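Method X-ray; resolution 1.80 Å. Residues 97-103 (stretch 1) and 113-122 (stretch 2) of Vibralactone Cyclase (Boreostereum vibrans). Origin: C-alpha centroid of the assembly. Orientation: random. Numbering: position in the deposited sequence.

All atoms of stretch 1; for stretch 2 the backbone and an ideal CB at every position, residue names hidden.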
# COMPACT_ATOMS: atom_id res chain seq x y z
N LEU A 97 9.43 9.78 9.78
CA LEU A 97 9.65 9.37 8.40
C LEU A 97 8.55 8.41 7.98
O LEU A 97 8.38 7.36 8.61
CB LEU A 97 11.01 8.69 8.26
CG LEU A 97 11.85 8.83 6.98
CD1 LEU A 97 12.74 7.61 6.75
CD2 LEU A 97 11.01 9.14 5.78
N LEU A 98 7.81 8.75 6.92
CA LEU A 98 6.81 7.87 6.33
C LEU A 98 7.26 7.46 4.94
O LEU A 98 7.49 8.32 4.08
CB LEU A 98 5.45 8.56 6.25
CG LEU A 98 4.36 7.80 5.48
CD1 LEU A 98 3.90 6.56 6.24
CD2 LEU A 98 3.19 8.72 5.16
N TYR A 99 7.37 6.16 4.69
CA TYR A 99 7.81 5.65 3.38
C TYR A 99 6.61 4.96 2.74
O TYR A 99 6.13 3.95 3.25
CB TYR A 99 8.98 4.69 3.56
CG TYR A 99 9.57 4.17 2.28
CD1 TYR A 99 10.53 4.92 1.61
CD2 TYR A 99 9.23 2.92 1.78
CE1 TYR A 99 11.11 4.48 0.44
CE2 TYR A 99 9.80 2.46 0.59
CZ TYR A 99 10.75 3.25 -0.06
OH TYR A 99 11.36 2.82 -1.21
N TRP A 100 6.13 5.51 1.62
CA TRP A 100 4.86 5.13 1.02
C TRP A 100 5.09 4.41 -0.30
O TRP A 100 5.86 4.88 -1.15
CB TRP A 100 3.98 6.37 0.81
CG TRP A 100 2.76 6.05 0.02
CD1 TRP A 100 2.65 6.05 -1.35
CD2 TRP A 100 1.50 5.61 0.54
NE1 TRP A 100 1.38 5.65 -1.70
CE2 TRP A 100 0.65 5.38 -0.57
CE3 TRP A 100 0.99 5.40 1.83
CZ2 TRP A 100 -0.67 4.96 -0.43
CZ3 TRP A 100 -0.32 4.97 1.97
CH2 TRP A 100 -1.13 4.75 0.84
N VAL A 101 4.42 3.26 -0.48
CA VAL A 101 4.55 2.44 -1.68
C VAL A 101 3.21 2.39 -2.41
O VAL A 101 2.24 1.77 -1.93
CB VAL A 101 5.03 1.02 -1.35
CG1 VAL A 101 5.51 0.32 -2.64
CG2 VAL A 101 6.13 1.08 -0.31
N HIS A 102 3.20 2.95 -3.62
CA HIS A 102 1.97 3.12 -4.39
C HIS A 102 1.45 1.80 -4.96
O HIS A 102 2.16 0.79 -5.05
CB HIS A 102 2.20 4.14 -5.52
CG HIS A 102 3.02 3.60 -6.65
ND1 HIS A 102 2.52 2.71 -7.58
CD2 HIS A 102 4.31 3.83 -7.01
CE1 HIS A 102 3.47 2.40 -8.44
NE2 HIS A 102 4.56 3.07 -8.12
N CYS A 103 0.20 1.84 -5.41
CA CYS A 103 -0.53 0.69 -5.92
C CYS A 103 -0.28 0.49 -7.41
O CYS A 103 0.48 1.23 -8.06
CB CYS A 103 -2.02 0.86 -5.68
SG CYS A 103 -2.80 1.97 -6.91
N UNK A 113 0.11 8.94 -8.32
CA UNK A 113 -1.07 8.33 -7.71
C UNK A 113 -1.40 8.93 -6.36
O UNK A 113 -2.57 9.21 -6.05
CB UNK A 113 -0.87 6.82 -7.56
N UNK A 114 -0.39 9.12 -5.52
CA UNK A 114 -0.69 9.51 -4.15
C UNK A 114 -0.13 10.89 -3.85
O UNK A 114 -0.12 11.31 -2.68
CB UNK A 114 -0.13 8.48 -3.16
N UNK A 115 0.29 11.61 -4.89
CA UNK A 115 1.00 12.87 -4.66
C UNK A 115 0.19 13.83 -3.78
O UNK A 115 0.67 14.29 -2.73
CB UNK A 115 1.32 13.54 -6.00
N UNK A 116 -1.05 14.12 -4.17
CA UNK A 116 -1.86 15.04 -3.37
C UNK A 116 -2.10 14.48 -1.97
O UNK A 116 -1.96 15.21 -0.98
CB UNK A 116 -3.20 15.32 -4.06
N UNK A 117 -2.41 13.18 -1.87
CA UNK A 117 -2.67 12.62 -0.55
C UNK A 117 -1.47 12.83 0.36
O UNK A 117 -1.62 13.24 1.52
CB UNK A 117 -3.01 11.13 -0.65
N UNK A 118 -0.25 12.65 -0.17
CA UNK A 118 0.93 12.76 0.68
C UNK A 118 1.24 14.23 1.00
O UNK A 118 1.69 14.52 2.12
CB UNK A 118 2.13 12.10 0.00
N UNK A 119 0.97 15.15 0.06
CA UNK A 119 1.08 16.57 0.41
C UNK A 119 0.20 16.86 1.61
O UNK A 119 0.62 17.55 2.56
CB UNK A 119 0.69 17.46 -0.77
N UNK A 120 -1.02 16.31 1.60
CA UNK A 120 -1.93 16.56 2.71
C UNK A 120 -1.38 15.92 3.98
O UNK A 120 -1.27 16.59 5.02
CB UNK A 120 -3.33 16.02 2.40
N UNK A 121 -0.91 14.67 3.87
CA UNK A 121 -0.57 13.91 5.06
C UNK A 121 0.65 14.50 5.73
O UNK A 121 0.71 14.63 6.96
CB UNK A 121 -0.33 12.44 4.71
N UNK A 122 1.64 14.91 4.93
CA UNK A 122 2.86 15.46 5.51
C UNK A 122 2.55 16.71 6.32
O UNK A 122 3.12 16.91 7.39
CB UNK A 122 3.88 15.78 4.42

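Strand 97-101 and helix 115-122 run nearly antiparallel, at 165°, with their axes 11.2 Å apart at closest approach. Alternate strand residues, Leu98 and Trp100, point their CA-to-CB bonds toward the helix, so the positions of stretch 2 that look back meet a leucine, an indole and, beyond the strand, His102 and Cys103.

Position 113 points its CA-to-CB bond toward stretch 1, with the ideal CB 4.6 Å from His102 CB and 5.3 Å from Cys103 SG. A medium or long side chain could extend along this surface; leucine, methionine or glutamine would be plausible. The deposited residue is Met113. Met113 SD lies 3.3 Å from Cys103 O and 4.3 Å from the centroid of the His102 ring, in an oblique approach, while Met113 CE packs 3.6 Å from Cys103 SG. His102 ND1 already has a partner, donating to Cys103 O at 2.6 Å.

At position 114 the ideal CB is 3.5 Å from Trp100 NE1, an indole N-H that invites an acceptor. The space is short, which favours a compact polar residue: aspartate, asparagine or serine. The position also precedes the helix, where these residues are common caps. It is Asp114, yet its side chain makes no capping bond and turns instead to the indole. Trp100 NE1 donates to Asp114 OD2 over 2.7 Å at the ring edge, near its plane; the bond is weak, with an N-H...acceptor angle of 150°. The same oxygen, Asp114 OD2, accepts from a water at 2.7 Å, and that water accepts from Cys103 N at 2.9 Å, so the carboxylate is tied to both the strand and the loop that follows it.

Positions 115 and 116 are out of reach of stretch 1, and their helical backbone would tolerate many residues. They are Asp115, which forms a salt bridge with the side chain at 119, and Tyr116.

Position 117 points toward stretch 1 but has none of its atoms within 5.5 Å of the ideal CB, so polar or apolar residues would serve. It is Asp117, whose carboxylate is hydrogen-bonded elsewhere in the structure.

Position 118 also points toward the strand, from a distance that leaves room for a mid-sized apolar side chain between Leu98 and Trp100; leucine, isoleucine or methionine would suit. Leu118 packs against both: Leu118 CD1 is 3.9 Å from Trp100 CB, while Leu118 CD2 touches Leu98 CD2 and Trp100 CB, each at 4.2 Å.

Positions 119 and 120 are out of reach again, and many helix-compatible residues would serve. Arg119 sits one helical turn after Asp115, and its NH2 reaches Asp115 OD2 at 2.8 Å; Ile120 makes no contact with stretch 1.

Position 121 returns toward the strand, its ideal CB 5.1 Å from Leu98 CD2, where valine, leucine or isoleucine would fit. In Ile121, CG2 packs 4.1 Å from Leu98 CD2, extending the apolar contact begun by Leu118.

Position 122 points sideways and stretch 1 sets no demand; it is Cys122.

Stretch 2, residues 113-122: MDDYDLRIIC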
# COMPACT_ATOMS: atom_id res chain seq x y z
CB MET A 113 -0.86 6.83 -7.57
CG MET A 113 -0.92 6.10 -8.90
SD MET A 113 -0.36 4.41 -8.64
CE MET A 113 -1.35 3.54 -9.86
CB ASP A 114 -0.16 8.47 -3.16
CG ASP A 114 -0.64 7.07 -3.51
OD1 ASP A 114 -1.86 6.81 -3.34
OD2 ASP A 114 0.17 6.25 -3.98
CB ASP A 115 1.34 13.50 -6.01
CG ASP A 115 2.31 14.65 -5.90
OD1 ASP A 115 3.46 14.43 -5.47
OD2 ASP A 115 1.91 15.77 -6.27
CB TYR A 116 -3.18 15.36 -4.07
CG TYR A 116 -3.04 16.37 -5.19
CD1 TYR A 116 -1.81 16.60 -5.80
CD2 TYR A 116 -4.14 17.08 -5.65
CE1 TYR A 116 -1.67 17.52 -6.84
CE2 TYR A 116 -4.02 18.00 -6.67
CZ TYR A 116 -2.79 18.22 -7.26
OH TYR A 116 -2.69 19.13 -8.28
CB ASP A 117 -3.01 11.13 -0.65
CG ASP A 117 -4.49 10.88 -0.91
OD1 ASP A 117 -5.33 11.55 -0.29
OD2 ASP A 117 -4.82 10.00 -1.74
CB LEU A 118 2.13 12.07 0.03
CG LEU A 118 2.02 10.53 -0.04
CD1 LEU A 118 3.21 9.90 -0.74
CD2 LEU A 118 1.85 9.91 1.36
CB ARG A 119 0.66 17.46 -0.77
CG ARG A 119 1.61 17.48 -1.93
CD ARG A 119 0.95 18.21 -3.09
NE ARG A 119 1.58 17.92 -4.37
CZ ARG A 119 2.03 18.84 -5.21
NH1 ARG A 119 1.94 20.14 -4.90
NH2 ARG A 119 2.56 18.48 -6.35
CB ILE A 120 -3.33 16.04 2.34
CG1 ILE A 120 -3.87 16.89 1.19
CG2 ILE A 120 -4.25 16.04 3.55
CD1 ILE A 120 -5.00 16.27 0.43
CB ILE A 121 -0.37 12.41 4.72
CG1 ILE A 121 -1.73 11.71 4.57
CG2 ILE A 121 0.50 11.73 5.78
CD1 ILE A 121 -1.65 10.32 3.99
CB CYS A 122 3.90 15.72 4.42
SG CYS A 122 4.00 17.38 3.69
O HOH W 1 -1.41 4.08 -4.56
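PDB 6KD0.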